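GDSL-like protein (Collinsella aerofaciens ATCC 25986, PDB 7BXD) is probably an acyl-hydrolase of the GDSL-like (SGNH) family, cleaving ester-type acyl bonds in a substrate not yet defined. Local coordinates at residues S53-L58 / V67-I72; G117-T122 / M183-D188; I203-P208 / L213-G218. All coordinates share one frame; numbering follows the deposited sequence.

Interaction 1 of 3, residues S53-L58 / V67-I72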
ATOM      1  N   SER A  53      -9.448  -4.329   9.199  1.00 15.84           N
ATOM      2  CA  SER A  53      -8.738  -3.501   8.234  1.00 15.03           C
ATOM      3  C   SER A  53      -9.620  -2.339   7.776  1.00 14.17           C
ATOM      4  O   SER A  53     -10.855  -2.375   7.868  1.00 15.40           O
ATOM      5  CB  SER A  53      -8.389  -4.343   7.010  1.00 15.75           C
ATOM      6  OG  SER A  53      -7.786  -3.515   6.017  1.00 15.13           O
ATOM      7  N   TRP A  54      -8.966  -1.298   7.247  1.00 14.12           N
ATOM      8  CA  TRP A  54      -9.702  -0.230   6.578  1.00 14.41           C
ATOM      9  C   TRP A  54     -10.617  -0.775   5.495  1.00 14.61           C
ATOM     10  O   TRP A  54     -11.656  -0.159   5.192  1.00 15.28           O
ATOM     11  CB  TRP A  54      -8.730   0.809   6.013  1.00 14.82           C
ATOM     12  CG  TRP A  54      -7.714   0.281   5.049  1.00 14.15           C
ATOM     13  CD1 TRP A  54      -6.452  -0.179   5.362  1.00 14.11           C
ATOM     14  CD2 TRP A  54      -7.830   0.176   3.617  1.00 14.11           C
ATOM     15  NE1 TRP A  54      -5.786  -0.547   4.214  1.00 13.95           N
ATOM     16  CE2 TRP A  54      -6.605  -0.342   3.130  1.00 13.92           C
ATOM     17  CE3 TRP A  54      -8.845   0.494   2.692  1.00 15.13           C
ATOM     18  CZ2 TRP A  54      -6.363  -0.528   1.770  1.00 14.49           C
ATOM     19  CZ3 TRP A  54      -8.595   0.315   1.332  1.00 14.98           C
ATOM     20  CH2 TRP A  54      -7.372  -0.202   0.890  1.00 15.00           C
ATOM     21  N   THR A  55     -10.261  -1.921   4.874  1.00 14.78           N
ATOM     22  CA  THR A  55     -11.105  -2.459   3.802  1.00 15.22           C
ATOM     23  C   THR A  55     -12.503  -2.795   4.302  1.00 15.88           C
ATOM     24  O   THR A  55     -13.468  -2.765   3.523  1.00 17.29           O
ATOM     25  CB  THR A  55     -10.484  -3.727   3.200  1.00 15.41           C
ATOM     26  OG1 THR A  55     -10.303  -4.744   4.197  1.00 15.94           O
ATOM     27  CG2 THR A  55      -9.121  -3.417   2.570  1.00 15.23           C
ATOM     28  N   SER A  56     -12.632  -3.131   5.584  1.00 15.92           N
ATOM     29  CA  SER A  56     -13.934  -3.532   6.135  1.00 17.15           C
ATOM     30  C   SER A  56     -14.868  -2.348   6.340  1.00 17.12           C
ATOM     31  O   SER A  56     -16.084  -2.551   6.496  1.00 18.27           O
ATOM     32  CB  SER A  56     -13.749  -4.272   7.467  1.00 18.77           C
ATOM     33  OG  SER A  56     -13.344  -3.380   8.500  1.00 21.75           O
ATOM     34  N   HIS A  57     -14.330  -1.126   6.367  1.00 16.88           N
ATOM     35  CA  HIS A  57     -15.126   0.080   6.548  1.00 17.15           C
ATOM     36  C   HIS A  57     -15.410   0.786   5.229  1.00 17.73           C
ATOM     37  O   HIS A  57     -16.338   1.596   5.150  1.00 18.03           O
ATOM     38  CB  HIS A  57     -14.363   1.074   7.445  1.00 17.71           C
ATOM     39  CG  HIS A  57     -14.071   0.564   8.815  1.00 18.20           C
ATOM     40  ND1 HIS A  57     -14.975   0.671   9.843  1.00 20.20           N
ATOM     41  CD2 HIS A  57     -12.967  -0.030   9.331  1.00 18.20           C
ATOM     42  CE1 HIS A  57     -14.450   0.139  10.934  1.00 20.06           C
ATOM     43  NE2 HIS A  57     -13.228  -0.286  10.653  1.00 18.42           N
ATOM     44  N   LEU A  58     -14.600   0.543   4.210  1.00 17.26           N
ATOM     45  CA  LEU A  58     -14.583   1.424   3.054  1.00 16.91           C
ATOM     46  C   LEU A  58     -15.882   1.327   2.251  1.00 17.22           C
ATOM     47  O   LEU A  58     -16.369   2.340   1.729  1.00 18.23           O
ATOM     48  CB  LEU A  58     -13.376   1.068   2.178  1.00 17.14           C
ATOM     49  CG  LEU A  58     -13.257   1.941   0.941  1.00 17.71           C
ATOM     50  CD1 LEU A  58     -13.055   3.433   1.268  1.00 19.80           C
ATOM     51  CD2 LEU A  58     -12.113   1.422   0.068  1.00 18.81           C
ATOM     52  N   VAL A  67     -15.894  -4.423  -1.403  1.00 18.24           N
ATOM     53  CA  VAL A  67     -14.460  -4.238  -1.220  1.00 17.70           C
ATOM     54  C   VAL A  67     -13.827  -5.594  -0.946  1.00 18.11           C
ATOM     55  O   VAL A  67     -14.282  -6.326  -0.056  1.00 20.73           O
ATOM     56  CB  VAL A  67     -14.159  -3.222  -0.107  1.00 18.51           C
ATOM     57  CG1 VAL A  67     -12.647  -3.010   0.006  1.00 18.97           C
ATOM     58  CG2 VAL A  67     -14.847  -1.886  -0.403  1.00 19.14           C
ATOM     59  N   GLU A  68     -12.803  -5.941  -1.727  1.00 16.98           N
ATOM     60  CA  GLU A  68     -12.085  -7.196  -1.580  1.00 16.83           C
ATOM     61  C   GLU A  68     -10.700  -6.935  -0.997  1.00 16.01           C
ATOM     62  O   GLU A  68      -9.983  -6.030  -1.442  1.00 17.46           O
ATOM     63  CB  GLU A  68     -11.910  -7.878  -2.944  1.00 19.12           C
ATOM     64  CG  GLU A  68     -13.205  -8.030  -3.727  1.00 22.36           C
ATOM     65  CD  GLU A  68     -13.008  -8.617  -5.093  1.00 25.34           C
ATOM     66  OE1 GLU A  68     -12.030  -8.222  -5.759  1.00 24.43           O
ATOM     67  OE2 GLU A  68     -13.858  -9.451  -5.507  1.00 29.04           O
ATOM     68  N   ASN A  69     -10.297  -7.755  -0.033  1.00 15.66           N
ATOM     69  CA  ASN A  69      -9.020  -7.605   0.665  1.00 15.88           C
ATOM     70  C   ASN A  69      -8.019  -8.622   0.112  1.00 15.56           C
ATOM     71  O   ASN A  69      -8.143  -9.822   0.375  1.00 17.27           O
ATOM     72  CB  ASN A  69      -9.241  -7.808   2.162  1.00 16.04           C
ATOM     73  CG  ASN A  69      -8.002  -7.490   2.974  1.00 15.89           C
ATOM     74  OD1 ASN A  69      -6.912  -8.002   2.687  1.00 16.89           O
ATOM     75  ND2 ASN A  69      -8.148  -6.656   3.995  1.00 16.24           N
ATOM     76  N   PHE A  70      -7.005  -8.136  -0.607  1.00 14.95           N
ATOM     77  CA  PHE A  70      -5.869  -8.942  -1.041  1.00 14.78           C
ATOM     78  C   PHE A  70      -4.591  -8.387  -0.404  1.00 14.95           C
ATOM     79  O   PHE A  70      -3.605  -8.066  -1.075  1.00 16.04           O
ATOM     80  CB  PHE A  70      -5.782  -9.018  -2.574  1.00 15.11           C
ATOM     81  CG  PHE A  70      -6.853  -9.878  -3.188  1.00 15.38           C
ATOM     82  CD1 PHE A  70      -6.644 -11.236  -3.373  1.00 15.84           C
ATOM     83  CD2 PHE A  70      -8.093  -9.342  -3.548  1.00 16.41           C
ATOM     84  CE1 PHE A  70      -7.654 -12.033  -3.940  1.00 16.68           C
ATOM     85  CE2 PHE A  70      -9.091 -10.144  -4.121  1.00 17.53           C
ATOM     86  CZ  PHE A  70      -8.850 -11.484  -4.334  1.00 16.14           C
ATOM     87  N   GLY A  71      -4.610  -8.261   0.918  1.00 15.55           N
ATOM     88  CA  GLY A  71      -3.428  -7.897   1.665  1.00 15.85           C
ATOM     89  C   GLY A  71      -2.742  -9.137   2.212  1.00 15.77           C
ATOM     90  O   GLY A  71      -3.410 -10.071   2.676  1.00 17.69           O
ATOM     91  N   ILE A  72      -1.400  -9.133   2.198  1.00 15.33           N
ATOM     92  CA  ILE A  72      -0.566 -10.215   2.733  1.00 15.87           C
ATOM     93  C   ILE A  72       0.542  -9.604   3.587  1.00 15.03           C
ATOM     94  O   ILE A  72       1.313  -8.748   3.118  1.00 15.31           O
ATOM     95  CB  ILE A  72       0.018 -11.099   1.609  1.00 16.46           C
ATOM     96  CG1 ILE A  72      -1.096 -11.905   0.939  1.00 17.76           C
ATOM     97  CG2 ILE A  72       1.165 -11.998   2.102  1.00 18.14           C
ATOM     98  CD1 ILE A  72      -1.743 -13.005   1.827  1.00 19.81           C
TER
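Asn69 reaches from the strand to Thr55 of the facing helical segment and donates a hydrogen bond from ND2 to OG1 (2.9 Å, N-H...O angle 151°). The hydroxyl lies 19° out of the amide plane, and the two side chains cross at about a right angle. Thr55 can offer OG1 because its first torsion (59°) sets the hydroxyl between backbone N and carbonyl carbon; the same turn puts CG2 over one face of the Trp54 ring, toward its rim. The amide is held at both ends: Asn69 OD1 accepts from Gly71 N (2.9 Å), an Asx turn, while ND2 also donates to Thr39 O. That carbonyl is bonded by Ser53 OG too, and Ser53 OG in turn makes the capping bond of the turn leading into the helix, accepting from Thr55 N at 3.2 Å. With an alanine here in place of Asn69, Thr55 OG1 would probably lose its amide donor, Thr39 O one of its donors, and the turn at Gly71 its acceptor. Beside this polar knot Val67 packs closely, with CG1 3.6 Å from Thr55 O and 3.9 Å from Thr55 CB. The fit slackens one helical turn on, where Leu58 CB meets Val67 CG2 at 4.2 Å. Ser56 and His57 turn away from the strand, with Ser56 exposed to solvent. The pairing joins helix 55-61 to strand 66-71, at one edge of the parallel sheet. The run Asn69-Phe70-Gly71-Ile72 resembles the opening of the second conserved block of SGNH hydrolases, which in relatives goes on to supply an oxyanion-hole glycine.

Interaction 2 of 3, residues G117-T122 / M183-D188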
ATOM      1  N   GLY A 117      16.870   0.775  -8.204  1.00 16.08           N
ATOM      2  CA  GLY A 117      16.977   0.931  -9.646  1.00 16.98           C
ATOM      3  C   GLY A 117      16.783   2.378 -10.070  1.00 16.34           C
ATOM      4  O   GLY A 117      16.873   3.310  -9.254  1.00 16.76           O
ATOM      5  N   GLU A 118      16.514   2.553 -11.369  1.00 17.03           N
ATOM      6  CA  GLU A 118      16.298   3.860 -11.973  1.00 17.58           C
ATOM      7  C   GLU A 118      14.987   3.829 -12.745  1.00 15.96           C
ATOM      8  O   GLU A 118      14.539   2.769 -13.190  1.00 16.38           O
ATOM      9  CB  GLU A 118      17.380   4.177 -13.032  1.00 20.35           C
ATOM     10  CG  GLU A 118      18.768   4.310 -12.517  1.00 23.62           C
ATOM     11  CD  GLU A 118      19.728   4.650 -13.656  1.00 26.45           C
ATOM     12  OE1 GLU A 118      20.911   4.461 -13.466  1.00 24.76           O
ATOM     13  OE2 GLU A 118      19.284   5.033 -14.773  1.00 31.17           O
ATOM     14  N   LEU A 119      14.410   5.016 -12.972  1.00 17.35           N
ATOM     15  CA  LEU A 119      13.207   5.108 -13.790  1.00 17.42           C
ATOM     16  C   LEU A 119      13.501   4.542 -15.178  1.00 16.98           C
ATOM     17  O   LEU A 119      14.457   4.949 -15.845  1.00 19.15           O
ATOM     18  CB  LEU A 119      12.760   6.562 -13.895  1.00 18.13           C
ATOM     19  CG  LEU A 119      11.477   6.839 -14.681  1.00 18.78           C
ATOM     20  CD1 LEU A 119      10.273   6.119 -14.099  1.00 18.54           C
ATOM     21  CD2 LEU A 119      11.205   8.354 -14.773  1.00 20.28           C
ATOM     22  N   GLY A 120      12.666   3.614 -15.617  1.00 16.76           N
ATOM     23  CA  GLY A 120      12.850   2.883 -16.851  1.00 17.57           C
ATOM     24  C   GLY A 120      13.255   1.439 -16.615  1.00 17.43           C
ATOM     25  O   GLY A 120      13.190   0.618 -17.544  1.00 18.58           O
ATOM     26  N   SER A 121      13.662   1.086 -15.391  1.00 16.52           N
ATOM     27  CA  SER A 121      13.915  -0.308 -15.065  1.00 16.32           C
ATOM     28  C   SER A 121      12.728  -1.181 -15.435  1.00 16.39           C
ATOM     29  O   SER A 121      11.551  -0.805 -15.245  1.00 16.99           O
ATOM     30  CB  SER A 121      14.069  -0.413 -13.554  1.00 16.59           C
ATOM     31  OG  SER A 121      14.190  -1.776 -13.143  1.00 17.17           O
ATOM     32  N   THR A 122      13.037  -2.401 -15.881  1.00 16.42           N
ATOM     33  CA  THR A 122      12.051  -3.474 -15.990  1.00 17.05           C
ATOM     34  C   THR A 122      12.469  -4.712 -15.203  1.00 17.16           C
ATOM     35  O   THR A 122      11.929  -5.811 -15.420  1.00 19.77           O
ATOM     36  CB  THR A 122      11.749  -3.824 -17.456  1.00 19.91           C
ATOM     37  OG1 THR A 122      12.953  -4.243 -18.100  1.00 21.75           O
ATOM     38  CG2 THR A 122      11.159  -2.627 -18.183  1.00 20.67           C
ATOM     39  N   MET A 183       7.921   5.547  -6.751  1.00 13.01           N
ATOM     40  CA  MET A 183       6.535   5.190  -7.040  1.00 12.91           C
ATOM     41  C   MET A 183       5.836   6.313  -7.775  1.00 12.85           C
ATOM     42  O   MET A 183       5.137   6.075  -8.768  1.00 13.59           O
ATOM     43  CB  MET A 183       5.805   4.887  -5.731  1.00 13.50           C
ATOM     44  CG  MET A 183       4.322   4.541  -5.943  1.00 13.69           C
ATOM     45  SD  MET A 183       3.470   4.095  -4.413  1.00 14.12           S
ATOM     46  CE  MET A 183       4.145   2.484  -4.117  1.00 16.12           C
ATOM     47  N   LEU A 184       6.006   7.551  -7.297  1.00 13.23           N
ATOM     48  CA  LEU A 184       5.358   8.682  -7.959  1.00 12.95           C
ATOM     49  C   LEU A 184       5.838   8.848  -9.400  1.00 12.77           C
ATOM     50  O   LEU A 184       5.048   9.214 -10.292  1.00 13.30           O
ATOM     51  CB  LEU A 184       5.574   9.978  -7.164  1.00 13.94           C
ATOM     52  CG  LEU A 184       4.909   9.985  -5.783  1.00 15.87           C
ATOM     53  CD1 LEU A 184       5.273  11.235  -5.028  1.00 17.34           C
ATOM     54  CD2 LEU A 184       3.417   9.862  -5.870  1.00 17.95           C
ATOM     55  N   GLU A 185       7.131   8.631  -9.657  1.00 12.86           N
ATOM     56  CA  GLU A 185       7.655   8.800 -11.016  1.00 13.03           C
ATOM     57  C   GLU A 185       7.105   7.729 -11.960  1.00 12.69           C
ATOM     58  O   GLU A 185       6.784   8.031 -13.120  1.00 13.35           O
ATOM     59  CB  GLU A 185       9.173   8.779 -10.986  1.00 14.16           C
ATOM     60  CG  GLU A 185       9.746  10.043 -10.335  1.00 15.94           C
ATOM     61  CD  GLU A 185      11.242   9.996 -10.160  1.00 19.86           C
ATOM     62  OE1 GLU A 185      11.884   9.009 -10.573  1.00 20.44           O
ATOM     63  OE2 GLU A 185      11.799  10.977  -9.612  1.00 23.55           O
ATOM     64  N   VAL A 186       7.004   6.467 -11.499  1.00 12.58           N
ATOM     65  CA  VAL A 186       6.455   5.439 -12.378  1.00 12.67           C
ATOM     66  C   VAL A 186       4.967   5.697 -12.590  1.00 12.52           C
ATOM     67  O   VAL A 186       4.434   5.544 -13.706  1.00 13.08           O
ATOM     68  CB  VAL A 186       6.728   4.021 -11.842  1.00 13.50           C
ATOM     69  CG1 VAL A 186       6.191   2.980 -12.826  1.00 14.06           C
ATOM     70  CG2 VAL A 186       8.204   3.818 -11.615  1.00 14.25           C
ATOM     71  N   CYS A 187       4.245   6.055 -11.519  1.00 12.95           N
ATOM     72  CA  CYS A 187       2.843   6.398 -11.695  1.00 13.00           C
ATOM     73  C   CYS A 187       2.677   7.531 -12.706  1.00 12.68           C
ATOM     74  O   CYS A 187       1.775   7.492 -13.560  1.00 13.05           O
ATOM     75  CB  CYS A 187       2.217   6.754 -10.338  1.00 13.59           C
ATOM     76  SG  CYS A 187       1.876   5.278  -9.329  1.00 13.84           S
ATOM     77  N   ASP A 188       3.531   8.556 -12.624  1.00 12.90           N
ATOM     78  CA  ASP A 188       3.448   9.644 -13.597  1.00 13.11           C
ATOM     79  C   ASP A 188       3.616   9.129 -15.028  1.00 13.26           C
ATOM     80  O   ASP A 188       2.876   9.542 -15.930  1.00 13.35           O
ATOM     81  CB  ASP A 188       4.497  10.718 -13.307  1.00 14.11           C
ATOM     82  CG  ASP A 188       4.585  11.702 -14.477  1.00 15.16           C
ATOM     83  OD1 ASP A 188       3.717  12.575 -14.615  1.00 16.05           O
ATOM     84  OD2 ASP A 188       5.499  11.527 -15.332  1.00 16.79           O
TER
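Leu119 leans from its loop onto helix 176-189, its methyl CD1 lying 4.0 Å from Val186 CG2 and 4.1 Å from the backbone oxygen Glu185 O. The leucine carries CG opposite its own backbone N (chi1 -178°), and this extended start brings the isobutyl group across to the helix, where it and the Val186 side chain run antiparallel past each other. Val186 presents the methyl that lies beside its backbone N. Leu119 occupies the second position of a type II beta turn running from Glu118 to Ser121, closed by Ser121 N to Glu118 O (2.9 Å), with Gly120 taking the positive phi of the third position. The turn belongs to the connection between helices 107-111 and 127-141 of the alpha/beta/alpha sandwich, and Leu119 and Val186 both also touch Tyr128 of the latter helix. Glu185 runs out almost straight (chi2 174°), passing Leu119 so that OE1 comes to 4.2 Å from Leu119 CB. That oxygen is hydrogen-bonded to Tyr128 OH.

Interaction 3 of 3, residues I203-P208 / L213-G218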
ATOM      1  N   ILE A 203      -2.500  10.309  10.208  1.00 13.40           N
ATOM      2  CA  ILE A 203      -2.163   9.540  11.404  1.00 13.88           C
ATOM      3  C   ILE A 203      -0.652   9.481  11.468  1.00 14.32           C
ATOM      4  O   ILE A 203      -0.030   8.947  10.548  1.00 14.68           O
ATOM      5  CB  ILE A 203      -2.725   8.112  11.354  1.00 15.09           C
ATOM      6  CG1 ILE A 203      -4.222   8.128  11.030  1.00 15.81           C
ATOM      7  CG2 ILE A 203      -2.431   7.419  12.689  1.00 15.96           C
ATOM      8  CD1 ILE A 203      -4.859   6.730  10.948  1.00 16.59           C
ATOM      9  N   SER A 204      -0.050  10.055  12.527  1.00 14.41           N
ATOM     10  CA  SER A 204       1.417  10.104  12.577  1.00 14.53           C
ATOM     11  C   SER A 204       1.978   9.195  13.641  1.00 14.60           C
ATOM     12  O   SER A 204       1.713   9.406  14.833  1.00 15.10           O
ATOM     13  CB  SER A 204       1.937  11.511  12.839  1.00 14.47           C
ATOM     14  OG  SER A 204       3.365  11.471  12.855  1.00 14.23           O
ATOM     15  N   PRO A 205       2.846   8.247  13.291  1.00 14.91           N
ATOM     16  CA  PRO A 205       3.505   7.452  14.332  1.00 15.32           C
ATOM     17  C   PRO A 205       4.516   8.265  15.122  1.00 15.63           C
ATOM     18  O   PRO A 205       4.997   7.757  16.140  1.00 18.42           O
ATOM     19  CB  PRO A 205       4.153   6.320  13.534  1.00 16.56           C
ATOM     20  CG  PRO A 205       4.454   6.988  12.164  1.00 16.40           C
ATOM     21  CD  PRO A 205       3.279   7.889  11.916  1.00 15.71           C
ATOM     22  N   PHE A 206       4.852   9.477  14.689  1.00 14.97           N
ATOM     23  CA  PHE A 206       5.773  10.311  15.449  1.00 15.77           C
ATOM     24  C   PHE A 206       5.080  11.086  16.555  1.00 16.91           C
ATOM     25  O   PHE A 206       5.755  11.832  17.283  1.00 20.86           O
ATOM     26  CB  PHE A 206       6.527  11.259  14.515  1.00 15.99           C
ATOM     27  CG  PHE A 206       7.360  10.522  13.501  1.00 16.55           C
ATOM     28  CD1 PHE A 206       8.499   9.811  13.906  1.00 17.06           C
ATOM     29  CD2 PHE A 206       7.015  10.489  12.171  1.00 19.71           C
ATOM     30  CE1 PHE A 206       9.275   9.109  12.990  1.00 19.27           C
ATOM     31  CE2 PHE A 206       7.816   9.773  11.243  1.00 20.64           C
ATOM     32  CZ  PHE A 206       8.937   9.092  11.669  1.00 20.54           C
ATOM     33  N   LEU A 207       3.756  10.957  16.693  1.00 16.01           N
ATOM     34  CA  LEU A 207       3.014  11.675  17.727  1.00 15.80           C
ATOM     35  C   LEU A 207       2.583  10.650  18.769  1.00 15.95           C
ATOM     36  O   LEU A 207       1.899   9.672  18.423  1.00 15.71           O
ATOM     37  CB  LEU A 207       1.791  12.380  17.130  1.00 16.51           C
ATOM     38  CG  LEU A 207       2.161  13.481  16.124  1.00 17.24           C
ATOM     39  CD1 LEU A 207       0.929  14.009  15.361  1.00 18.44           C
ATOM     40  CD2 LEU A 207       2.897  14.630  16.797  1.00 18.60           C
ATOM     41  N   PRO A 208       2.942  10.827  20.050  1.00 17.08           N
ATOM     42  CA  PRO A 208       2.666   9.763  21.038  1.00 17.88           C
ATOM     43  C   PRO A 208       1.197   9.404  21.158  1.00 16.61           C
ATOM     44  O   PRO A 208       0.864   8.227  21.361  1.00 17.55           O
ATOM     45  CB  PRO A 208       3.191  10.346  22.356  1.00 20.83           C
ATOM     46  CG  PRO A 208       4.052  11.474  21.995  1.00 22.48           C
ATOM     47  CD  PRO A 208       3.717  11.945  20.625  1.00 19.20           C
ATOM     48  N   LEU A 213      -3.417   5.604  20.355  1.00 16.68           N
ATOM     49  CA  LEU A 213      -4.773   5.355  19.869  1.00 16.63           C
ATOM     50  C   LEU A 213      -4.809   4.555  18.576  1.00 15.93           C
ATOM     51  O   LEU A 213      -5.748   3.769  18.380  1.00 16.69           O
ATOM     52  CB  LEU A 213      -5.514   6.668  19.622  1.00 18.37           C
ATOM     53  CG  LEU A 213      -5.769   7.514  20.867  1.00 20.92           C
ATOM     54  CD1 LEU A 213      -6.477   8.823  20.474  1.00 22.63           C
ATOM     55  CD2 LEU A 213      -6.521   6.747  22.012  1.00 23.71           C
ATOM     56  N   TYR A 214      -3.879   4.820  17.649  1.00 15.60           N
ATOM     57  CA  TYR A 214      -4.045   4.423  16.262  1.00 15.14           C
ATOM     58  C   TYR A 214      -2.948   3.515  15.722  1.00 14.89           C
ATOM     59  O   TYR A 214      -3.222   2.789  14.761  1.00 14.79           O
ATOM     60  CB  TYR A 214      -4.102   5.680  15.389  1.00 15.16           C
ATOM     61  CG  TYR A 214      -5.248   6.619  15.713  1.00 14.90           C
ATOM     62  CD1 TYR A 214      -6.575   6.152  15.822  1.00 15.57           C
ATOM     63  CD2 TYR A 214      -5.020   7.987  15.889  1.00 15.59           C
ATOM     64  CE1 TYR A 214      -7.626   7.024  16.073  1.00 16.60           C
ATOM     65  CE2 TYR A 214      -6.046   8.879  16.154  1.00 16.51           C
ATOM     66  CZ  TYR A 214      -7.351   8.388  16.234  1.00 16.69           C
ATOM     67  OH  TYR A 214      -8.360   9.312  16.453  1.00 18.04           O
ATOM     68  N   MET A 215      -1.708   3.587  16.231  1.00 15.43           N
ATOM     69  CA  MET A 215      -0.554   2.882  15.645  1.00 15.49           C
ATOM     70  C   MET A 215       0.310   2.314  16.763  1.00 16.06           C
ATOM     71  O   MET A 215       1.403   2.819  17.039  1.00 16.37           O
ATOM     72  CB  MET A 215       0.294   3.803  14.745  1.00 15.66           C
ATOM     73  CG  MET A 215      -0.465   4.352  13.566  1.00 15.97           C
ATOM     74  SD  MET A 215       0.557   5.345  12.460  1.00 15.53           S
ATOM     75  CE  MET A 215       1.601   4.072  11.732  1.00 16.74           C
ATOM     76  N   PRO A 216      -0.142   1.231  17.411  1.00 18.08           N
ATOM     77  CA  PRO A 216       0.474   0.832  18.689  1.00 19.66           C
ATOM     78  C   PRO A 216       1.938   0.496  18.584  1.00 18.76           C
ATOM     79  O   PRO A 216       2.663   0.706  19.562  1.00 21.29           O
ATOM     80  CB  PRO A 216      -0.354  -0.395  19.112  1.00 22.74           C
ATOM     81  CG  PRO A 216      -1.674  -0.229  18.428  1.00 24.08           C
ATOM     82  CD  PRO A 216      -1.401   0.505  17.145  1.00 21.08           C
ATOM     83  N   ASP A 217       2.400  -0.080  17.472  1.00 17.19           N
ATOM     84  CA  ASP A 217       3.816  -0.398  17.292  1.00 17.31           C
ATOM     85  C   ASP A 217       4.515   0.598  16.371  1.00 16.88           C
ATOM     86  O   ASP A 217       5.647   0.336  15.954  1.00 18.31           O
ATOM     87  CB  ASP A 217       4.008  -1.826  16.766  1.00 17.89           C
ATOM     88  CG  ASP A 217       3.493  -2.001  15.372  1.00 17.21           C
ATOM     89  OD1 ASP A 217       2.818  -1.082  14.841  1.00 16.95           O
ATOM     90  OD2 ASP A 217       3.748  -3.072  14.790  1.00 17.88           O
ATOM     91  N   GLY A 218       3.877   1.725  16.038  1.00 16.30           N
ATOM     92  CA  GLY A 218       4.498   2.715  15.176  1.00 16.34           C
ATOM     93  C   GLY A 218       4.550   2.346  13.707  1.00 15.55           C
ATOM     94  O   GLY A 218       5.243   3.038  12.937  1.00 15.45           O
TER
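Ile203 pushes its methyl CG2 into the notch between Tyr214 and Met215, 3.6 Å from Tyr214 CB and 3.6 Å from Met215 SD. Met215 CG lines the same wall, 3.7 Å from Ile203 CG2. The methionine chain then hooks (chi3 70°), and its end runs beside the proline ring of Pro205: SD lies 3.8 Å from Pro205 CD, and CE lies 3.8 Å from Pro205 CB. The sulfur thus sits between Ile203 and Pro205, and the CE methyl lies along the proline ring. Pro205 CB also meets the backbone of the second turn, 3.5 Å from Gly218 O. Each strip is bent by a type I turn, Ser204 to Leu207 and Met215 to Gly218; an ST turn from Phe206 N to Ser204 OG tightens the first. Asp217, in the second turn, bonds His220 through OD2, consistent with the Asp-His pair of SGNH hydrolases. Helix 208-213 links the two loops, and helix 223-240 also borders both segments: Ile203 touches Arg228, Tyr214 touches Ala224, and Tyr214 OH is hydrogen-bonded to Arg228 NH1.

The three contacts follow one another along the chain, each closing before the next opens, and all lie in one alpha/beta/alpha domain. Interactions 1 and 2 sit on opposite sides of the chain's centre, their centres 26 Å apart: the first packs a helix on outermost strand 66-71, while helix 176-189 of the second touches strands 146-150 and 194-195 at the other end of the sheet. Interaction 3 is 20 Å from interaction 1 and 30 Å from interaction 2, between centres. Helix 223-240 serves both 1 and 3, touching Leu58 and Tyr214. The strand end 67-72 and the loop 213-218 probably belong to conserved family blocks, whereas interaction 2 ties a surface loop to helix 176-189.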